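Local coordinates for halogenase PltM (Pseudomonas fluorescens, PDB 6BZN), which is a flavin-dependent halogenase that halogenates phenolic compounds, with unusual versatility in both substrate and halide, at residues 454-459 against 463-468; 350-355 against 394-399; 66-71 against 426-431; 127-132 against 419-424; 432-437 against 445-450. One frame throughout, in Å; residues are numbered along the deposited sequence.

Contact 1: 454-459 against 463-468; sequences VRFPGC and DSPAYE
Asp-463 OD1 takes two hydrogen bonds from Arg-455: the backbone N at 2.8 Å, and NE at 3.0 Å, the latter part of a salt bridge and nearly straight (174°). The backbone N-H comes in on the anti side of the carboxylate, not far from its plane. NE instead stands well above that plane, although the oxygen lies in the plane of the guanidinium. The flat groups are thus turned 52° apart, and the second arm, Arg-455 NH2 to Asp-463 OD2 at 3.2 Å, is weak. A bend at chi3 (-68°) brings the guanidinium round to the acid, where the Pro-465 ring lies over one of its faces. With an alanine in place of Asp-463, the guanidinium would probably be left without its ionic mate and freer to turn, and the Arg-455 backbone N-H without this acceptor. Phe-456 fills the inner part of the contact. Glu-468 CG makes a CH-pi contact over its face, 3.9 Å from the centroid, and Phe-456 CE2 packs against Pro-465 CG at 4.0 Å. The Glu-468 carboxylate runs on to Cys-459 CB, and its OE2 is hydrogen-bonded to Ser-461. Ser-464 suits the N-cap, its OG accepting from Tyr-467 N. Segment 454-459 lies in the loop that joins helix 444-452 to helix 465-483; Val-454 and Asp-463 rest on Phe-430 of helix 410-441, and Cys-459 on Thr-395 of helix 383-406.

Contact 2: 350-355 against 394-399; sequences FSRGLI and ATNDQL
Leu-399 presents its branched end to the Phe-350 ring, CD2 lying 3.7 Å from Phe-350 CD2 and CD1 4.0 Å from Phe-350 CE2. With its CG anti to the backbone N (chi1 171°), the leucine reaches out from helix 383-406, and it meets the ring at a slant. Its CD2 also touches the aliphatic part of Arg-352, 4.1 Å from CG. Asn-396 brings its amide obliquely across the same arginine stem: ND2 is 3.4 Å from Arg-352 CB, and OD1 3.7 Å from Arg-352 CG. Replacing Leu-399 by an alanine would remove both methyls and is likely to open a gap beside Phe-350 and the Arg-352 stem. The second shell fixes these groups. Phe-350 stacks with Trp-420 of helix 410-441, which Leu-399 touches too. Bends at chi2 (-53°) and chi3 (-61°) fold Arg-352 back until Ile-355 CD1 lies 3.3 Å above the centre of its guanidinium. There NH1 forms a salt bridge to Glu-69, and NH2 is hydrogen-bonded to a glycerol, probably from the crystallisation liquor. Ser-351 and Leu-354, in the same segment, contact FAD when it is bound, though this model holds none. Chemically, then, methylenes, methyls, an aromatic ring and the flank of an amide make the contact, while the charge of Arg-352 is carried to an acid on helix 68-81, close to the flavin site.

Contact 3: 66-71 against 426-431; sequences ATPESG and LGSAFL
Ser-428 meets the first turn of helix 68-81 with its hydroxyl, whose OG lies 3.5 Å from Pro-68 CB and 3.3 Å from Glu-69 CD. A small residue suits this place because the backbones come close, with the CA atoms of Ser-428 and Glu-69 only 5.1 Å apart. OG stands anti to its own carbonyl carbon (chi1 -58°), where it is hydrogen-bonded to Ser-424 O one turn back in the same helix; the hydroxyl is thereby satisfied within the helix while its outer surface packs against the glutamate. Three residues on, Leu-431 sends CD1 across the base of Glu-69 at about a right angle, 3.9 Å from CB. The Glu-69 chain, bent at chi2 (95°), turns its carboxylate away from this leucine, and OE2 is hydrogen-bonded to Ser-424 OG, which, with the salt bridge to Arg-352, probably stabilises the charge of this buried acid. The helix start itself is closed by a capping box: Ser-70 N donates to Thr-67 OG1 (3.1 Å), and Thr-67 N to Ser-70 OG (2.9 Å). Helix 68-81 here lies between two others. Ile-355 of helix 352-374 packs on Thr-67 and Glu-69, while Leu-431 of helix 410-441 reaches on to Phe-72, Leu-73 and Leu-76.

Contact 4: 127-132 against 419-424; sequences VAPPLK and VWLSGS
Pro-129 and Leu-421 lie alongside each other, their side chains running in opposite directions, so that two carbons of the ring face two methyls. Pro-129 CB is 3.7 Å from Leu-421 CD2, and Pro-129 CG is likewise 3.7 Å from Leu-421 CD1; the crossed pairs are barely longer, which means that the two methyls of the leucine lie side by side against this edge of the pyrrolidine, CB and CG. The fork is aimed there by a side chain that leaves its helix with CG anti to the backbone N (chi1 -174°). Trp-420, the residue before, is turned quite differently. It offers the rim of its indole, with CZ3 4.3 Å from Pro-129 CG and that carbon close to the ring plane, so the proline meets the tryptophan at its edge and makes no stack with it. One face of the indole is taken by Ser-424 CB, one turn on in the helix, 4.0 Å above it toward the rim. All three touching residues are buried and the contact is purely apolar. Proline fits well, since it has no backbone N-H to satisfy and its rigid ring gives a compact hydrocarbon surface. Strand 126-131 is an outermost strand, within this chain, of a mixed sheet, next to strand 109-114. It passes along helix 410-441, with Val-127 touching that helix earlier, from Phe-410 to His-417, before Pro-129 meets it here. Farther on, Leu-131 reaches Pro-68 at the start of helix 68-81.

Contact 5: 432-437 against 445-450; sequences QKLLHD and RQFDAA
Leu-434 begins its contact at CB, which lies at the edge of the Phe-447 ring, near its plane, 4.0 Å from CE1. CG then stands anti to the carbonyl carbon (chi1 -70°), and from it the two methyls part company. CD1 stays by the same ring atom, 4.1 Å from Phe-447 CE1, though out of the ring plane, whereas CD2 reaches Ala-450 CB at 3.7 Å. The leucine and the phenylalanine cross at about a right angle. Leucine suits the place because its branch serves two partners a turn apart in the facing helix, and the small methyl of Ala-450 lets CD2 come in close. Toward the exposed side the packing gives way to polar residues: Asp-437 CB and Gln-446 NE2 approach to 4.3 Å, and Lys-433 NZ makes a long salt bridge to Asp-437 OD2 within its own helix. The helix segments are nearly antiparallel, 163° between their directions, with their axes 10.1 Å apart. Helix 444-452 follows directly after helix 410-441, so the two form a helical hairpin. This hairpin rests on helix 68-81, where Leu-435 and Phe-447 both touch Leu-76 and Asp-448 forms a salt bridge to Arg-80; Phe-447 also meets Leu-362 of helix 352-374.

Helix 410-441 runs through contacts 4, 3 and 5 in turn. The centres of contacts 4 and 3 are 11 Å apart, and those of contacts 3 and 5 are 13 Å apart. Contact 2 lies nearest the flavin pocket, holding two residues of the FAD site, and its Arg-352 side chain is about 8 Å from a bound calcium ion. The salt bridge from Arg-352 NH1 to Glu-69 OE2, 3.0 Å, joins it to contact 3. Glu-69 OE2 also reaches Ser-424 OG at 2.6 Å, probably a hydrogen bond, tying contact 3 to contact 4. Contact 1 meets contact 4 where Tyr-467 OH lies 2.6 Å from Val-419 O. Contacts 1 and 5 lie away from the flavin site.

Contact 1: 454-459 against 463-468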
# COMPACT_ATOMS: atom_id res chain seq x y z
N VAL A 454 3.08 -4.04 20.39
CA VAL A 454 3.81 -2.85 19.95
C VAL A 454 3.12 -1.60 20.50
O VAL A 454 1.89 -1.56 20.63
CB VAL A 454 3.93 -2.74 18.41
CG1 VAL A 454 4.67 -3.95 17.84
CG2 VAL A 454 2.56 -2.53 17.76
N ARG A 455 3.91 -0.59 20.84
CA ARG A 455 3.35 0.60 21.49
C ARG A 455 2.56 1.50 20.55
O ARG A 455 1.71 2.24 21.03
CB ARG A 455 4.44 1.42 22.20
CG ARG A 455 4.81 0.82 23.55
CD ARG A 455 6.12 1.37 24.09
NE ARG A 455 7.27 0.94 23.29
CZ ARG A 455 8.55 1.20 23.59
NH1 ARG A 455 8.88 1.89 24.67
NH2 ARG A 455 9.51 0.74 22.80
N PHE A 456 2.84 1.45 19.24
CA PHE A 456 2.20 2.34 18.25
C PHE A 456 1.71 1.54 17.03
O PHE A 456 2.19 1.73 15.91
CB PHE A 456 3.17 3.43 17.84
CG PHE A 456 3.79 4.16 19.00
CD1 PHE A 456 3.10 5.18 19.63
CD2 PHE A 456 5.04 3.79 19.47
CE1 PHE A 456 3.67 5.84 20.72
CE2 PHE A 456 5.61 4.44 20.55
CZ PHE A 456 4.92 5.47 21.19
N PRO A 457 0.72 0.65 17.25
CA PRO A 457 0.19 -0.09 16.11
C PRO A 457 -0.38 0.87 15.07
O PRO A 457 -1.03 1.87 15.41
CB PRO A 457 -0.89 -0.99 16.73
CG PRO A 457 -1.28 -0.30 18.00
CD PRO A 457 -0.07 0.44 18.48
N GLY A 458 -0.06 0.62 13.80
CA GLY A 458 -0.51 1.47 12.71
C GLY A 458 0.43 2.62 12.38
O GLY A 458 0.25 3.29 11.38
N CYS A 459 1.43 2.86 13.22
CA CYS A 459 2.38 3.95 12.99
C CYS A 459 3.62 3.40 12.30
O CYS A 459 3.92 2.21 12.40
CB CYS A 459 2.71 4.63 14.32
SG CYS A 459 1.22 5.26 15.14
N ASP A 463 6.98 0.76 17.07
CA ASP A 463 7.34 0.68 18.49
C ASP A 463 8.36 1.70 19.02
O ASP A 463 8.84 1.53 20.15
CB ASP A 463 7.82 -0.74 18.79
CG ASP A 463 7.71 -1.10 20.27
OD1 ASP A 463 6.68 -0.83 20.91
OD2 ASP A 463 8.68 -1.65 20.80
N SER A 464 8.67 2.76 18.28
CA SER A 464 9.69 3.74 18.71
C SER A 464 9.07 5.05 19.22
O SER A 464 8.60 5.86 18.42
CB SER A 464 10.62 4.07 17.55
OG SER A 464 11.47 5.17 17.87
N PRO A 465 9.08 5.29 20.55
CA PRO A 465 8.52 6.57 20.99
C PRO A 465 9.26 7.80 20.43
O PRO A 465 8.63 8.82 20.13
CB PRO A 465 8.62 6.51 22.52
CG PRO A 465 8.80 5.08 22.86
CD PRO A 465 9.47 4.43 21.69
N ALA A 466 10.57 7.71 20.26
CA ALA A 466 11.33 8.82 19.69
C ALA A 466 10.91 9.11 18.25
O ALA A 466 10.68 10.27 17.89
CB ALA A 466 12.83 8.55 19.76
N TYR A 467 10.76 8.06 17.43
CA TYR A 467 10.32 8.29 16.06
C TYR A 467 8.92 8.90 16.02
O TYR A 467 8.67 9.85 15.29
CB TYR A 467 10.34 7.03 15.15
CG TYR A 467 9.77 7.44 13.83
CD1 TYR A 467 10.51 8.24 12.96
CD2 TYR A 467 8.43 7.21 13.52
CE1 TYR A 467 9.96 8.72 11.79
CE2 TYR A 467 7.87 7.70 12.35
CZ TYR A 467 8.64 8.44 11.48
OH TYR A 467 8.12 8.93 10.31
N GLU A 468 8.00 8.37 16.82
CA GLU A 468 6.63 8.86 16.76
C GLU A 468 6.51 10.31 17.25
O GLU A 468 5.64 11.05 16.81
CB GLU A 468 5.68 7.90 17.47
CG GLU A 468 5.69 6.48 16.87
CD GLU A 468 5.44 6.41 15.35
OE1 GLU A 468 4.81 7.32 14.78
OE2 GLU A 468 5.84 5.40 14.72

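Contact 2: 350-355 against 394-399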
# COMPACT_ATOMS: atom_id res chain seq x y z
N PHE A 350 3.47 6.32 -1.38
CA PHE A 350 4.20 5.48 -0.40
C PHE A 350 3.66 4.07 -0.26
O PHE A 350 4.20 3.31 0.55
CB PHE A 350 4.33 6.13 0.99
CG PHE A 350 5.10 7.41 1.00
CD1 PHE A 350 6.42 7.42 0.58
CD2 PHE A 350 4.54 8.58 1.43
CE1 PHE A 350 7.17 8.58 0.58
CE2 PHE A 350 5.27 9.75 1.44
CZ PHE A 350 6.59 9.75 1.02
N SER A 351 2.62 3.72 -1.01
CA SER A 351 2.15 2.35 -1.10
C SER A 351 1.87 1.72 0.28
O SER A 351 2.23 0.58 0.55
CB SER A 351 3.12 1.54 -1.98
OG SER A 351 2.45 0.44 -2.54
N ARG A 352 1.22 2.48 1.15
CA ARG A 352 0.90 2.01 2.50
C ARG A 352 -0.28 1.02 2.53
O ARG A 352 -0.37 0.22 3.47
CB ARG A 352 0.61 3.19 3.44
CG ARG A 352 1.73 4.22 3.55
CD ARG A 352 3.10 3.63 3.89
NE ARG A 352 3.09 2.96 5.19
CZ ARG A 352 4.16 2.44 5.80
NH1 ARG A 352 5.37 2.50 5.23
NH2 ARG A 352 4.00 1.86 6.98
N GLY A 353 -1.14 1.05 1.52
CA GLY A 353 -2.31 0.15 1.46
C GLY A 353 -1.97 -1.33 1.58
O GLY A 353 -2.55 -2.04 2.40
N LEU A 354 -1.02 -1.79 0.77
CA LEU A 354 -0.60 -3.19 0.83
C LEU A 354 -0.04 -3.57 2.20
O LEU A 354 -0.27 -4.68 2.69
CB LEU A 354 0.47 -3.49 -0.23
CG LEU A 354 -0.07 -3.65 -1.65
CD1 LEU A 354 1.11 -3.62 -2.62
CD2 LEU A 354 -0.90 -4.91 -1.80
N ILE A 355 0.69 -2.63 2.81
CA ILE A 355 1.28 -2.87 4.11
C ILE A 355 0.17 -3.09 5.13
O ILE A 355 0.18 -4.10 5.85
CB ILE A 355 2.17 -1.69 4.56
CG1 ILE A 355 3.34 -1.52 3.58
CG2 ILE A 355 2.64 -1.93 5.98
CD1 ILE A 355 4.21 -0.29 3.83
N ALA A 394 -5.32 6.54 9.88
CA ALA A 394 -5.06 7.87 10.43
C ALA A 394 -3.60 8.30 10.19
O ALA A 394 -3.34 9.40 9.72
CB ALA A 394 -5.38 7.91 11.91
N THR A 395 -2.66 7.40 10.48
CA THR A 395 -1.24 7.69 10.23
C THR A 395 -0.98 7.93 8.75
O THR A 395 -0.28 8.86 8.39
CB THR A 395 -0.34 6.56 10.75
OG1 THR A 395 -0.46 6.50 12.17
CG2 THR A 395 1.14 6.79 10.39
N ASN A 396 -1.57 7.08 7.92
CA ASN A 396 -1.44 7.18 6.47
C ASN A 396 -1.96 8.55 5.98
O ASN A 396 -1.34 9.20 5.14
CB ASN A 396 -2.20 5.99 5.85
CG ASN A 396 -1.90 5.73 4.37
OD1 ASN A 396 -1.16 6.45 3.68
ND2 ASN A 396 -2.48 4.64 3.89
N ASP A 397 -3.08 9.00 6.57
CA ASP A 397 -3.67 10.31 6.23
C ASP A 397 -2.72 11.48 6.57
O ASP A 397 -2.57 12.40 5.77
CB ASP A 397 -4.99 10.49 6.96
CG ASP A 397 -5.79 11.70 6.48
OD1 ASP A 397 -5.78 12.03 5.27
OD2 ASP A 397 -6.47 12.31 7.33
N GLN A 398 -2.09 11.44 7.75
CA GLN A 398 -1.12 12.48 8.12
C GLN A 398 0.11 12.41 7.22
O GLN A 398 0.52 13.43 6.65
CB GLN A 398 -0.73 12.41 9.60
CG GLN A 398 -1.76 12.98 10.56
CD GLN A 398 -1.98 14.48 10.41
OE1 GLN A 398 -1.04 15.28 10.50
NE2 GLN A 398 -3.23 14.88 10.17
N LEU A 399 0.65 11.21 7.04
CA LEU A 399 1.82 11.05 6.18
C LEU A 399 1.59 11.65 4.79
O LEU A 399 2.42 12.43 4.30
CB LEU A 399 2.21 9.58 6.05
CG LEU A 399 3.27 9.22 5.01
CD1 LEU A 399 4.63 9.81 5.39
CD2 LEU A 399 3.36 7.72 4.83

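Contact 3: 66-71 against 426-431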
# COMPACT_ATOMS: atom_id res chain seq x y z
N ALA A 66 5.57 -2.82 -4.19
CA ALA A 66 5.90 -3.48 -2.95
C ALA A 66 6.84 -2.58 -2.15
O ALA A 66 7.45 -1.66 -2.70
CB ALA A 66 6.53 -4.84 -3.19
N THR A 67 6.93 -2.85 -0.86
CA THR A 67 7.80 -2.10 0.06
C THR A 67 8.58 -3.09 0.92
O THR A 67 8.25 -4.27 0.97
CB THR A 67 6.98 -1.22 1.00
OG1 THR A 67 5.89 -2.00 1.53
CG2 THR A 67 6.45 -0.01 0.28
N PRO A 68 9.62 -2.60 1.63
CA PRO A 68 10.26 -3.50 2.59
C PRO A 68 9.27 -4.10 3.58
O PRO A 68 9.33 -5.29 3.84
CB PRO A 68 11.30 -2.62 3.29
CG PRO A 68 11.53 -1.49 2.37
CD PRO A 68 10.29 -1.29 1.54
N GLU A 69 8.36 -3.28 4.10
CA GLU A 69 7.37 -3.75 5.05
C GLU A 69 6.46 -4.81 4.45
O GLU A 69 6.21 -5.84 5.07
CB GLU A 69 6.52 -2.61 5.59
CG GLU A 69 7.31 -1.54 6.34
CD GLU A 69 7.71 -0.35 5.48
OE1 GLU A 69 7.99 -0.52 4.27
OE2 GLU A 69 7.75 0.79 6.02
N SER A 70 5.95 -4.55 3.24
CA SER A 70 5.02 -5.50 2.64
C SER A 70 5.71 -6.84 2.40
O SER A 70 5.10 -7.89 2.58
CB SER A 70 4.37 -4.94 1.36
OG SER A 70 5.26 -4.88 0.26
N GLY A 71 7.00 -6.81 2.02
CA GLY A 71 7.76 -8.04 1.80
C GLY A 71 7.95 -8.83 3.09
O GLY A 71 7.77 -10.04 3.10
N LEU A 426 12.67 2.12 10.49
CA LEU A 426 12.45 1.57 11.84
C LEU A 426 11.38 0.46 11.83
O LEU A 426 11.60 -0.60 12.40
CB LEU A 426 12.11 2.66 12.86
CG LEU A 426 13.31 3.47 13.39
CD1 LEU A 426 12.86 4.72 14.10
CD2 LEU A 426 14.19 2.65 14.33
N GLY A 427 10.27 0.68 11.14
CA GLY A 427 9.21 -0.33 11.06
C GLY A 427 9.66 -1.59 10.36
O GLY A 427 9.37 -2.71 10.82
N SER A 428 10.37 -1.42 9.26
CA SER A 428 10.94 -2.55 8.52
C SER A 428 11.89 -3.36 9.39
O SER A 428 11.82 -4.58 9.42
CB SER A 428 11.65 -2.05 7.27
OG SER A 428 10.72 -1.34 6.45
N ALA A 429 12.79 -2.68 10.10
CA ALA A 429 13.71 -3.36 11.01
C ALA A 429 12.94 -4.12 12.10
O ALA A 429 13.32 -5.25 12.43
CB ALA A 429 14.69 -2.37 11.64
N PHE A 430 11.87 -3.52 12.63
CA PHE A 430 11.06 -4.18 13.65
C PHE A 430 10.43 -5.48 13.12
O PHE A 430 10.49 -6.53 13.77
CB PHE A 430 9.96 -3.27 14.21
CG PHE A 430 9.35 -3.81 15.47
CD1 PHE A 430 9.90 -3.49 16.71
CD2 PHE A 430 8.25 -4.65 15.43
CE1 PHE A 430 9.36 -4.00 17.88
CE2 PHE A 430 7.70 -5.17 16.60
CZ PHE A 430 8.25 -4.83 17.82
N LEU A 431 9.84 -5.40 11.93
CA LEU A 431 9.25 -6.58 11.30
C LEU A 431 10.31 -7.65 10.99
O LEU A 431 10.08 -8.83 11.19
CB LEU A 431 8.48 -6.20 10.04
CG LEU A 431 7.26 -5.30 10.20
CD1 LEU A 431 6.83 -4.76 8.84
CD2 LEU A 431 6.13 -6.03 10.91

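Contact 4: 127-132 against 419-424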
# COMPACT_ATOMS: atom_id res chain seq x y z
N VAL A 127 15.55 12.75 -5.10
CA VAL A 127 16.00 11.93 -3.97
C VAL A 127 15.62 10.49 -4.28
O VAL A 127 14.58 10.23 -4.89
CB VAL A 127 15.44 12.37 -2.59
CG1 VAL A 127 15.97 13.74 -2.19
CG2 VAL A 127 13.92 12.37 -2.55
N ALA A 128 16.48 9.56 -3.87
CA ALA A 128 16.21 8.14 -4.08
C ALA A 128 17.01 7.31 -3.09
O ALA A 128 18.17 7.01 -3.34
CB ALA A 128 16.54 7.74 -5.52
N PRO A 129 16.41 6.96 -1.94
CA PRO A 129 17.13 6.12 -1.00
C PRO A 129 17.04 4.66 -1.43
O PRO A 129 15.95 4.12 -1.47
CB PRO A 129 16.42 6.37 0.33
CG PRO A 129 15.05 6.89 -0.03
CD PRO A 129 15.11 7.42 -1.42
N PRO A 130 18.18 4.01 -1.75
CA PRO A 130 18.07 2.66 -2.30
C PRO A 130 17.83 1.56 -1.27
O PRO A 130 18.17 1.71 -0.08
CB PRO A 130 19.41 2.45 -3.01
CG PRO A 130 20.34 3.43 -2.44
CD PRO A 130 19.57 4.50 -1.74
N LEU A 131 17.25 0.46 -1.73
CA LEU A 131 17.12 -0.76 -0.94
C LEU A 131 18.42 -1.55 -1.03
O LEU A 131 19.22 -1.34 -1.94
CB LEU A 131 15.97 -1.62 -1.50
CG LEU A 131 14.60 -0.94 -1.63
CD1 LEU A 131 13.67 -1.80 -2.46
CD2 LEU A 131 14.01 -0.65 -0.26
N LYS A 132 18.60 -2.48 -0.11
CA LYS A 132 19.70 -3.45 -0.21
C LYS A 132 19.26 -4.64 -1.08
O LYS A 132 20.01 -5.06 -1.96
CB LYS A 132 20.14 -3.93 1.17
CG LYS A 132 21.64 -4.21 1.29
CD LYS A 132 22.44 -2.93 1.43
CE LYS A 132 23.90 -3.21 1.78
NZ LYS A 132 24.65 -1.99 2.18
N VAL A 419 11.70 12.19 7.10
CA VAL A 419 10.72 11.85 8.16
C VAL A 419 10.04 10.52 7.81
O VAL A 419 10.02 9.58 8.62
CB VAL A 419 9.71 13.00 8.37
CG1 VAL A 419 8.62 12.62 9.37
CG2 VAL A 419 10.42 14.26 8.84
N TRP A 420 9.53 10.41 6.59
CA TRP A 420 9.00 9.13 6.09
C TRP A 420 10.07 8.02 6.13
O TRP A 420 9.82 6.93 6.64
CB TRP A 420 8.48 9.28 4.65
CG TRP A 420 8.36 7.96 3.95
CD1 TRP A 420 7.40 7.01 4.15
CD2 TRP A 420 9.25 7.43 2.98
NE1 TRP A 420 7.65 5.92 3.36
CE2 TRP A 420 8.78 6.15 2.63
CE3 TRP A 420 10.42 7.92 2.36
CZ2 TRP A 420 9.42 5.35 1.68
CZ3 TRP A 420 11.05 7.13 1.42
CH2 TRP A 420 10.56 5.85 1.10
N LEU A 421 11.25 8.31 5.58
CA LEU A 421 12.26 7.26 5.43
C LEU A 421 12.69 6.68 6.77
O LEU A 421 12.74 5.48 6.91
CB LEU A 421 13.47 7.78 4.67
CG LEU A 421 14.53 6.73 4.33
CD1 LEU A 421 14.02 5.74 3.30
CD2 LEU A 421 15.79 7.41 3.81
N SER A 422 13.02 7.54 7.73
CA SER A 422 13.47 7.09 9.04
C SER A 422 12.41 6.23 9.73
O SER A 422 12.75 5.22 10.35
CB SER A 422 13.90 8.27 9.93
OG SER A 422 12.86 9.22 10.16
N GLY A 423 11.15 6.61 9.62
CA GLY A 423 10.06 5.83 10.18
C GLY A 423 9.88 4.49 9.52
O GLY A 423 9.81 3.46 10.20
N SER A 424 9.82 4.49 8.19
CA SER A 424 9.73 3.26 7.43
C SER A 424 10.90 2.31 7.74
O SER A 424 10.72 1.11 7.90
CB SER A 424 9.67 3.55 5.94
OG SER A 424 9.69 2.33 5.21

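Contact 5: 432-437 against 445-450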
# COMPACT_ATOMS: atom_id res chain seq x y z
N GLN A 432 11.48 -7.22 10.53
CA GLN A 432 12.57 -8.14 10.23
C GLN A 432 12.97 -8.96 11.47
O GLN A 432 13.21 -10.16 11.37
CB GLN A 432 13.79 -7.37 9.71
CG GLN A 432 14.97 -8.23 9.30
CD GLN A 432 16.03 -7.43 8.58
OE1 GLN A 432 16.22 -6.24 8.85
NE2 GLN A 432 16.71 -8.07 7.64
N LYS A 433 13.03 -8.30 12.62
CA LYS A 433 13.33 -8.93 13.91
C LYS A 433 12.25 -9.94 14.34
O LYS A 433 12.59 -11.07 14.76
CB LYS A 433 13.53 -7.84 14.98
CG LYS A 433 13.70 -8.30 16.42
CD LYS A 433 14.08 -7.12 17.33
CE LYS A 433 14.49 -7.54 18.74
NZ LYS A 433 13.51 -8.45 19.40
N LEU A 434 10.98 -9.56 14.21
CA LEU A 434 9.85 -10.48 14.47
C LEU A 434 9.95 -11.75 13.63
O LEU A 434 9.72 -12.85 14.14
CB LEU A 434 8.50 -9.80 14.20
CG LEU A 434 8.00 -8.69 15.12
CD1 LEU A 434 6.71 -8.07 14.58
CD2 LEU A 434 7.77 -9.25 16.51
N LEU A 435 10.30 -11.59 12.36
CA LEU A 435 10.45 -12.72 11.45
C LEU A 435 11.61 -13.61 11.87
O LEU A 435 11.47 -14.83 11.92
CB LEU A 435 10.67 -12.23 10.01
CG LEU A 435 10.85 -13.28 8.92
CD1 LEU A 435 9.62 -14.15 8.74
CD2 LEU A 435 11.19 -12.59 7.62
N HIS A 436 12.76 -13.00 12.15
CA HIS A 436 13.91 -13.75 12.65
C HIS A 436 13.57 -14.59 13.88
O HIS A 436 13.88 -15.78 13.91
CB HIS A 436 15.09 -12.84 12.98
CG HIS A 436 16.35 -13.61 13.25
ND1 HIS A 436 16.77 -13.91 14.53
CD2 HIS A 436 17.25 -14.17 12.42
CE1 HIS A 436 17.89 -14.61 14.47
NE2 HIS A 436 18.20 -14.78 13.20
N ASP A 437 12.89 -13.99 14.86
CA ASP A 437 12.48 -14.71 16.08
C ASP A 437 11.51 -15.86 15.77
O ASP A 437 11.67 -16.97 16.31
CB ASP A 437 11.86 -13.76 17.12
CG ASP A 437 12.86 -12.75 17.67
OD1 ASP A 437 14.08 -12.96 17.53
OD2 ASP A 437 12.43 -11.73 18.26
N ARG A 445 2.59 -18.26 18.91
CA ARG A 445 1.89 -17.48 19.94
C ARG A 445 2.73 -16.31 20.41
O ARG A 445 2.22 -15.22 20.61
CB ARG A 445 1.47 -18.36 21.13
CG ARG A 445 0.48 -19.47 20.82
CD ARG A 445 -0.70 -19.01 19.96
NE ARG A 445 -1.43 -20.11 19.35
CZ ARG A 445 -2.30 -20.91 19.97
NH1 ARG A 445 -2.58 -20.76 21.27
NH2 ARG A 445 -2.91 -21.89 19.28
N GLN A 446 4.03 -16.54 20.56
CA GLN A 446 4.96 -15.49 20.92
C GLN A 446 4.97 -14.37 19.86
O GLN A 446 4.91 -13.20 20.20
CB GLN A 446 6.35 -16.09 21.08
CG GLN A 446 7.49 -15.11 21.23
CD GLN A 446 8.83 -15.82 21.26
OE1 GLN A 446 9.20 -16.39 22.29
NE2 GLN A 446 9.55 -15.81 20.13
N PHE A 447 5.03 -14.75 18.59
CA PHE A 447 4.97 -13.77 17.51
C PHE A 447 3.68 -12.93 17.56
O PHE A 447 3.73 -11.71 17.46
CB PHE A 447 5.07 -14.44 16.12
CG PHE A 447 4.61 -13.53 15.02
CD1 PHE A 447 5.43 -12.50 14.54
CD2 PHE A 447 3.31 -13.62 14.53
CE1 PHE A 447 4.97 -11.62 13.57
CE2 PHE A 447 2.85 -12.74 13.56
CZ PHE A 447 3.68 -11.74 13.10
N ASP A 448 2.53 -13.60 17.66
CA ASP A 448 1.23 -12.89 17.66
C ASP A 448 1.19 -11.88 18.81
O ASP A 448 0.71 -10.75 18.65
CB ASP A 448 0.05 -13.85 17.83
CG ASP A 448 -0.12 -14.85 16.67
OD1 ASP A 448 0.48 -14.68 15.58
OD2 ASP A 448 -0.89 -15.83 16.85
N ALA A 449 1.68 -12.30 19.98
CA ALA A 449 1.66 -11.43 21.15
C ALA A 449 2.65 -10.28 21.00
O ALA A 449 2.34 -9.14 21.36
CB ALA A 449 1.92 -12.23 22.42
N ALA A 450 3.82 -10.54 20.41
CA ALA A 450 4.81 -9.49 20.18
C ALA A 450 4.31 -8.41 19.21
O ALA A 450 4.49 -7.21 19.44
CB ALA A 450 6.11 -10.09 19.69